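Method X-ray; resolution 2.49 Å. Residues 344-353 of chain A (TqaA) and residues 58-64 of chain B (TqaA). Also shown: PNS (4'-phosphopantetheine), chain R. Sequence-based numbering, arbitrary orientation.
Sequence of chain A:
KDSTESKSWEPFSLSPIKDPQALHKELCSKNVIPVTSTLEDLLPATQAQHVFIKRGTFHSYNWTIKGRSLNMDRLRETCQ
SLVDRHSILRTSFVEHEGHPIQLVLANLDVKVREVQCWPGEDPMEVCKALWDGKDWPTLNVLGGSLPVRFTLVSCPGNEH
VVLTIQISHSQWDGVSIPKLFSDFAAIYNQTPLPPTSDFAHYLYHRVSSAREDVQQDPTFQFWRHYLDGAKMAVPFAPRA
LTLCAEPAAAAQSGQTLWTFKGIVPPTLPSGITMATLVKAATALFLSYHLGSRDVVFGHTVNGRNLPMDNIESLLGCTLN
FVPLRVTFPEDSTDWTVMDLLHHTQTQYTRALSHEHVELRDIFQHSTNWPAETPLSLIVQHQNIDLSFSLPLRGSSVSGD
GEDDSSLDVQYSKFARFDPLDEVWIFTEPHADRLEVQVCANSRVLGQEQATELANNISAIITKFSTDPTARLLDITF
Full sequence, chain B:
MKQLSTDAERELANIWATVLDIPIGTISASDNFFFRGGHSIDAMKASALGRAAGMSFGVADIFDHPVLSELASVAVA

Chain A, residues 344-353: TQTQYTRALS
Chain B, residues 58-64: GVADIFD

The contact is apolar: no hydrogen bond crosses between the stretches, and 292 Å² (both sides summed) is buried, chiefly by F63(B), L352(A) and T349(A). Residues 344-349 of chain A are helical, continuing a helix that begins earlier in the chain (phi/psi near -63/-40 for T344(A) to T346(A), then -68/-16 at Q347(A), -90/-51 at Y348(A) and -63/-31 at T349(A)). A type I turn spans T349(A) to L352(A), with L352(A) N hydrogen-bonded to T349(A) O at 3.2 Å. Chain B is helical from V59(B) to D64(B), with G58(B) at the N-cap position; G58(B) N donates to D61(B) OD2 at 2.7 Å. The helices run nearly antiparallel, their N-to-C directions 153° apart and their axes 11.0 Å apart at closest approach. T349(A) CA and A60(B) CA, 5.9 Å apart, set the register.

F63(B), with 81 Å² covered by chain A, points toward chain A with chi1 -80° (m) and chi2 -96°. T349(A), chi1 64° (p), lays its methyl over one face of this ring: CG2 lies 3.9 Å from the F63(B) ring centroid, 20° off the normal, a CH-pi contact. Threonine suits the site because CG2 meets the ring while OG1 stays within weak hydrogen-bonding reach of carbonyls one turn back. At the ring edge, Q345(A) NE2 comes 3.8 Å from F63(B) CD1; its amide is hydrogen-bonded elsewhere in the structure. Y348(A), chi1 159° (t), leaves its backbone sideways but brings CE2 to 4.3 Å from F63(B) CZ, while Y348(A) OH accepts a weak 3.3 Å hydrogen bond from phosphopantetheine O33.

L352(A), chi1 -83° (m) and chi2 165° (t), points toward the start of the chain B helix. Its CD1 lies 3.8 Å from V59(B) CG1, 3.9 Å from A60(B) CB and 4.4 Å from F63(B) CD2. V59(B), chi1 176° (t), supplies a branched apolar surface, and the small A60(B) side chain accompanies a close backbone approach, L352(A) CD1 to A60(B) N at 3.6 Å.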

ATOM      1  N   THR A 344     -19.997   3.217  -8.944  1.00 20.60           N
ATOM      2  CA  THR A 344     -18.897   3.380  -8.036  1.00 21.77           C
ATOM      3  C   THR A 344     -17.640   2.743  -8.615  1.00 22.47           C
ATOM      4  O   THR A 344     -16.589   3.373  -8.657  1.00 23.29           O
ATOM      5  CB  THR A 344     -19.222   2.772  -6.684  1.00 21.36           C
ATOM      6  OG1 THR A 344     -20.347   3.453  -6.100  1.00 18.83           O
ATOM      7  CG2 THR A 344     -18.058   2.910  -5.765  1.00 21.77           C
ATOM      8  N   GLN A 345     -17.785   1.549  -9.151  1.00 21.76           N
ATOM      9  CA  GLN A 345     -16.695   0.874  -9.780  1.00 23.68           C
ATOM     10  C   GLN A 345     -16.119   1.612 -10.994  1.00 24.56           C
ATOM     11  O   GLN A 345     -14.890   1.701 -11.165  1.00 25.81           O
ATOM     12  CB  GLN A 345     -17.124  -0.524 -10.216  1.00 24.61           C
ATOM     13  CG  GLN A 345     -15.949  -1.411 -10.617  1.00 24.28           C
ATOM     14  CD  GLN A 345     -16.234  -2.895 -10.365  1.00 26.23           C
ATOM     15  OE1 GLN A 345     -16.277  -3.386  -9.187  1.00 22.94           O
ATOM     16  NE2 GLN A 345     -16.392  -3.629 -11.445  1.00 23.98           N
ATOM     17  N   THR A 346     -16.981   2.152 -11.832  1.00 23.70           N
ATOM     18  CA  THR A 346     -16.524   2.996 -12.940  1.00 24.05           C
ATOM     19  C   THR A 346     -15.803   4.252 -12.473  1.00 22.71           C
ATOM     20  O   THR A 346     -14.874   4.730 -13.129  1.00 24.07           O
ATOM     21  CB  THR A 346     -17.721   3.378 -13.826  1.00 25.57           C
ATOM     22  OG1 THR A 346     -18.196   2.190 -14.432  1.00 28.50           O
ATOM     23  CG2 THR A 346     -17.316   4.328 -14.933  1.00 26.39           C
ATOM     24  N   GLN A 347     -16.247   4.840 -11.368  1.00 22.93           N
ATOM     25  CA  GLN A 347     -15.586   6.049 -10.837  1.00 24.94           C
ATOM     26  C   GLN A 347     -14.175   5.774 -10.308  1.00 25.09           C
ATOM     27  O   GLN A 347     -13.402   6.717 -10.052  1.00 27.37           O
ATOM     28  CB  GLN A 347     -16.445   6.678  -9.735  1.00 24.00           C
ATOM     29  CG  GLN A 347     -17.721   7.317 -10.244  1.00 25.17           C
ATOM     30  CD  GLN A 347     -17.425   8.523 -11.095  1.00 22.87           C
ATOM     31  OE1 GLN A 347     -17.356   8.417 -12.316  1.00 23.68           O
ATOM     32  NE2 GLN A 347     -17.215   9.662 -10.463  1.00 23.29           N
ATOM     33  N   TYR A 348     -13.882   4.500 -10.082  1.00 24.49           N
ATOM     34  CA  TYR A 348     -12.531   4.085  -9.724  1.00 24.93           C
ATOM     35  C   TYR A 348     -11.766   3.785 -10.973  1.00 24.46           C
ATOM     36  O   TYR A 348     -10.699   4.357 -11.160  1.00 29.15           O
ATOM     37  CB  TYR A 348     -12.535   2.875  -8.788  1.00 24.61           C
ATOM     38  CG  TYR A 348     -11.249   2.101  -8.787  1.00 24.50           C
ATOM     39  CD1 TYR A 348     -10.068   2.669  -8.367  1.00 23.64           C
ATOM     40  CD2 TYR A 348     -11.227   0.779  -9.190  1.00 24.45           C
ATOM     41  CE1 TYR A 348      -8.895   1.956  -8.379  1.00 23.30           C
ATOM     42  CE2 TYR A 348     -10.060   0.049  -9.166  1.00 23.52           C
ATOM     43  CZ  TYR A 348      -8.914   0.632  -8.789  1.00 23.76           C
ATOM     44  OH  TYR A 348      -7.762  -0.150  -8.776  1.00 28.28           O
ATOM     45  N   THR A 349     -12.312   2.956 -11.854  1.00 22.24           N
ATOM     46  CA  THR A 349     -11.587   2.578 -13.054  1.00 22.63           C
ATOM     47  C   THR A 349     -11.282   3.738 -14.002  1.00 23.45           C
ATOM     48  O   THR A 349     -10.251   3.720 -14.695  1.00 26.18           O
ATOM     49  CB  THR A 349     -12.276   1.446 -13.845  1.00 25.24           C
ATOM     50  OG1 THR A 349     -13.540   1.860 -14.325  1.00 25.97           O
ATOM     51  CG2 THR A 349     -12.469   0.227 -12.973  1.00 28.70           C
ATOM     52  N   ARG A 350     -12.137   4.758 -14.050  1.00 22.89           N
ATOM     53  CA  ARG A 350     -11.852   5.958 -14.842  1.00 23.50           C
ATOM     54  C   ARG A 350     -10.515   6.616 -14.446  1.00 22.81           C
ATOM     55  O   ARG A 350      -9.845   7.203 -15.270  1.00 22.89           O
ATOM     56  CB  ARG A 350     -12.931   7.013 -14.645  1.00 26.26           C
ATOM     57  CG  ARG A 350     -14.216   6.791 -15.410  1.00 29.02           C
ATOM     58  CD  ARG A 350     -15.287   7.819 -14.982  1.00 30.04           C
ATOM     59  NE  ARG A 350     -15.007   9.136 -15.551  1.00 30.02           N
ATOM     60  CZ  ARG A 350     -15.505  10.280 -15.098  1.00 29.39           C
ATOM     61  NH1 ARG A 350     -16.295  10.304 -14.016  1.00 29.54           N
ATOM     62  NH2 ARG A 350     -15.152  11.412 -15.680  1.00 26.87           N
ATOM     63  N   ALA A 351     -10.143   6.494 -13.185  1.00 23.10           N
ATOM     64  CA  ALA A 351      -8.972   7.151 -12.655  1.00 22.22           C
ATOM     65  C   ALA A 351      -7.686   6.312 -12.738  1.00 24.58           C
ATOM     66  O   ALA A 351      -6.608   6.827 -12.419  1.00 23.73           O
ATOM     67  CB  ALA A 351      -9.229   7.569 -11.222  1.00 20.46           C
ATOM     68  N   LEU A 352      -7.763   5.082 -13.247  1.00 27.20           N
ATOM     69  CA  LEU A 352      -6.630   4.131 -13.144  1.00 27.92           C
ATOM     70  C   LEU A 352      -5.345   4.616 -13.761  1.00 27.20           C
ATOM     71  O   LEU A 352      -4.266   4.387 -13.247  1.00 28.22           O
ATOM     72  CB  LEU A 352      -6.989   2.782 -13.746  1.00 27.80           C
ATOM     73  CG  LEU A 352      -7.745   1.905 -12.756  1.00 28.64           C
ATOM     74  CD1 LEU A 352      -8.421   0.731 -13.453  1.00 28.62           C
ATOM     75  CD2 LEU A 352      -6.805   1.406 -11.678  1.00 28.45           C
ATOM     76  N   SER A 353      -5.472   5.341 -14.837  1.00 26.70           N
ATOM     77  CA  SER A 353      -4.318   5.855 -15.543  1.00 27.17           C
ATOM     78  C   SER A 353      -3.778   7.150 -14.930  1.00 25.85           C
ATOM     79  O   SER A 353      -2.734   7.644 -15.318  1.00 28.52           O
ATOM     80  CB  SER A 353      -4.768   6.098 -16.983  1.00 30.22           C
ATOM     81  OG  SER A 353      -4.010   5.359 -17.855  1.00 39.34           O
TER
ATOM     82  N   GLY B  58      -3.372  -2.370 -19.508  1.00 34.26           N
ATOM     83  CA  GLY B  58      -3.405  -1.897 -18.126  1.00 31.11           C
ATOM     84  C   GLY B  58      -4.544  -2.504 -17.356  1.00 26.43           C
ATOM     85  O   GLY B  58      -5.327  -3.312 -17.872  1.00 22.38           O
ATOM     86  N   VAL B  59      -4.625  -2.120 -16.093  1.00 25.25           N
ATOM     87  CA  VAL B  59      -5.660  -2.645 -15.229  1.00 26.84           C
ATOM     88  C   VAL B  59      -7.057  -2.308 -15.774  1.00 27.24           C
ATOM     89  O   VAL B  59      -7.982  -3.094 -15.629  1.00 30.19           O
ATOM     90  CB  VAL B  59      -5.492  -2.124 -13.805  1.00 26.77           C
ATOM     91  CG1 VAL B  59      -6.624  -2.580 -12.907  1.00 26.15           C
ATOM     92  CG2 VAL B  59      -4.171  -2.585 -13.231  1.00 27.00           C
ATOM     93  N   ALA B  60      -7.226  -1.131 -16.347  1.00 27.70           N
ATOM     94  CA  ALA B  60      -8.551  -0.723 -16.844  1.00 28.43           C
ATOM     95  C   ALA B  60      -9.032  -1.669 -17.953  1.00 29.50           C
ATOM     96  O   ALA B  60     -10.210  -2.002 -18.037  1.00 31.17           O
ATOM     97  CB  ALA B  60      -8.523   0.709 -17.330  1.00 26.71           C
ATOM     98  N   ASP B  61      -8.101  -2.119 -18.777  1.00 31.47           N
ATOM     99  CA  ASP B  61      -8.415  -3.037 -19.867  1.00 29.86           C
ATOM    100  C   ASP B  61      -8.971  -4.334 -19.327  1.00 29.17           C
ATOM    101  O   ASP B  61      -9.865  -4.905 -19.919  1.00 30.95           O
ATOM    102  CB  ASP B  61      -7.172  -3.294 -20.719  1.00 33.48           C
ATOM    103  CG  ASP B  61      -6.583  -2.004 -21.363  1.00 38.83           C
ATOM    104  OD1 ASP B  61      -7.368  -1.218 -21.935  1.00 44.73           O
ATOM    105  OD2 ASP B  61      -5.339  -1.779 -21.281  1.00 39.78           O
ATOM    106  N   ILE B  62      -8.477  -4.783 -18.179  1.00 26.13           N
ATOM    107  CA  ILE B  62      -8.959  -5.994 -17.565  1.00 25.69           C
ATOM    108  C   ILE B  62     -10.365  -5.800 -16.995  1.00 28.62           C
ATOM    109  O   ILE B  62     -11.205  -6.681 -17.101  1.00 21.87           O
ATOM    110  CB  ILE B  62      -8.019  -6.479 -16.485  1.00 29.35           C
ATOM    111  CG1 ILE B  62      -6.647  -6.782 -17.095  1.00 32.12           C
ATOM    112  CG2 ILE B  62      -8.553  -7.716 -15.786  1.00 30.19           C
ATOM    113  CD1 ILE B  62      -5.555  -7.120 -16.107  1.00 31.01           C
ATOM    114  N   PHE B  63     -10.663  -4.628 -16.418  1.00 31.20           N
ATOM    115  CA  PHE B  63     -12.068  -4.357 -16.010  1.00 30.90           C
ATOM    116  C   PHE B  63     -13.037  -4.251 -17.216  1.00 33.72           C
ATOM    117  O   PHE B  63     -14.191  -4.641 -17.101  1.00 32.72           O
ATOM    118  CB  PHE B  63     -12.191  -3.095 -15.153  1.00 28.72           C
ATOM    119  CG  PHE B  63     -11.820  -3.290 -13.712  1.00 27.77           C
ATOM    120  CD1 PHE B  63     -12.788  -3.547 -12.766  1.00 26.71           C
ATOM    121  CD2 PHE B  63     -10.486  -3.186 -13.302  1.00 26.67           C
ATOM    122  CE1 PHE B  63     -12.453  -3.720 -11.434  1.00 26.85           C
ATOM    123  CE2 PHE B  63     -10.148  -3.356 -11.987  1.00 26.39           C
ATOM    124  CZ  PHE B  63     -11.134  -3.624 -11.041  1.00 25.62           C
ATOM    125  N   ASP B  64     -12.581  -3.645 -18.322  1.00 37.54           N
ATOM    126  CA  ASP B  64     -13.427  -3.440 -19.526  1.00 38.15           C
ATOM    127  C   ASP B  64     -13.584  -4.723 -20.318  1.00 37.09           C
ATOM    128  O   ASP B  64     -14.652  -5.002 -20.805  1.00 40.62           O
ATOM    129  CB  ASP B  64     -12.839  -2.378 -20.432  1.00 41.46           C
ATOM    130  CG  ASP B  64     -12.864  -0.970 -19.809  1.00 50.07           C
ATOM    131  OD1 ASP B  64     -13.655  -0.723 -18.865  1.00 54.79           O
ATOM    132  OD2 ASP B  64     -12.082  -0.106 -20.281  1.00 53.87           O
TER
HETATM  133  O23 PNS R 101     -10.385  -5.230  -6.242  1.00 20.52           O
HETATM  134  P24 PNS R 101     -10.322  -3.765  -6.599  1.00 21.59           P
HETATM  135  O26 PNS R 101     -11.587  -3.150  -7.053  1.00 21.95           O
HETATM  136  O27 PNS R 101      -9.378  -2.914  -5.579  1.00 19.86           O
HETATM  137  C28 PNS R 101      -9.266  -1.510  -5.437  1.00 20.06           C
HETATM  138  C29 PNS R 101      -8.176  -1.017  -4.377  1.00 23.38           C
HETATM  139  C30 PNS R 101      -9.060  -1.392  -3.233  1.00 24.81           C
HETATM  140  C31 PNS R 101      -8.255   0.394  -4.987  1.00 22.62           C
HETATM  141  C32 PNS R 101      -6.946  -1.922  -4.697  1.00 23.09           C
HETATM  142  O33 PNS R 101      -6.641  -1.823  -6.144  1.00 19.04           O
HETATM  143  C34 PNS R 101      -5.774  -1.250  -4.010  1.00 25.98           C
HETATM  144  O35 PNS R 101      -5.140  -0.354  -4.580  1.00 27.83           O
HETATM  145  N36 PNS R 101      -5.264  -1.264  -2.822  1.00 32.13           N
HETATM  146  C37 PNS R 101      -5.511  -1.958  -1.641  1.00 41.81           C
HETATM  147  C38 PNS R 101      -4.205  -2.421  -1.019  1.00 45.67           C
HETATM  148  C39 PNS R 101      -3.453  -1.465  -0.133  1.00 45.73           C
HETATM  149  O40 PNS R 101      -2.830  -0.576  -0.649  1.00 52.58           O
HETATM  150  N41 PNS R 101      -3.448  -1.739   1.170  1.00 45.89           N
HETATM  151  C42 PNS R 101      -2.783  -0.942   2.168  1.00 46.44           C
HETATM  152  C43 PNS R 101      -1.297  -0.952   2.015  1.00 49.79           C
HETATM  153  S44 PNS R 101      -0.496  -1.040   3.631  1.00 56.59           S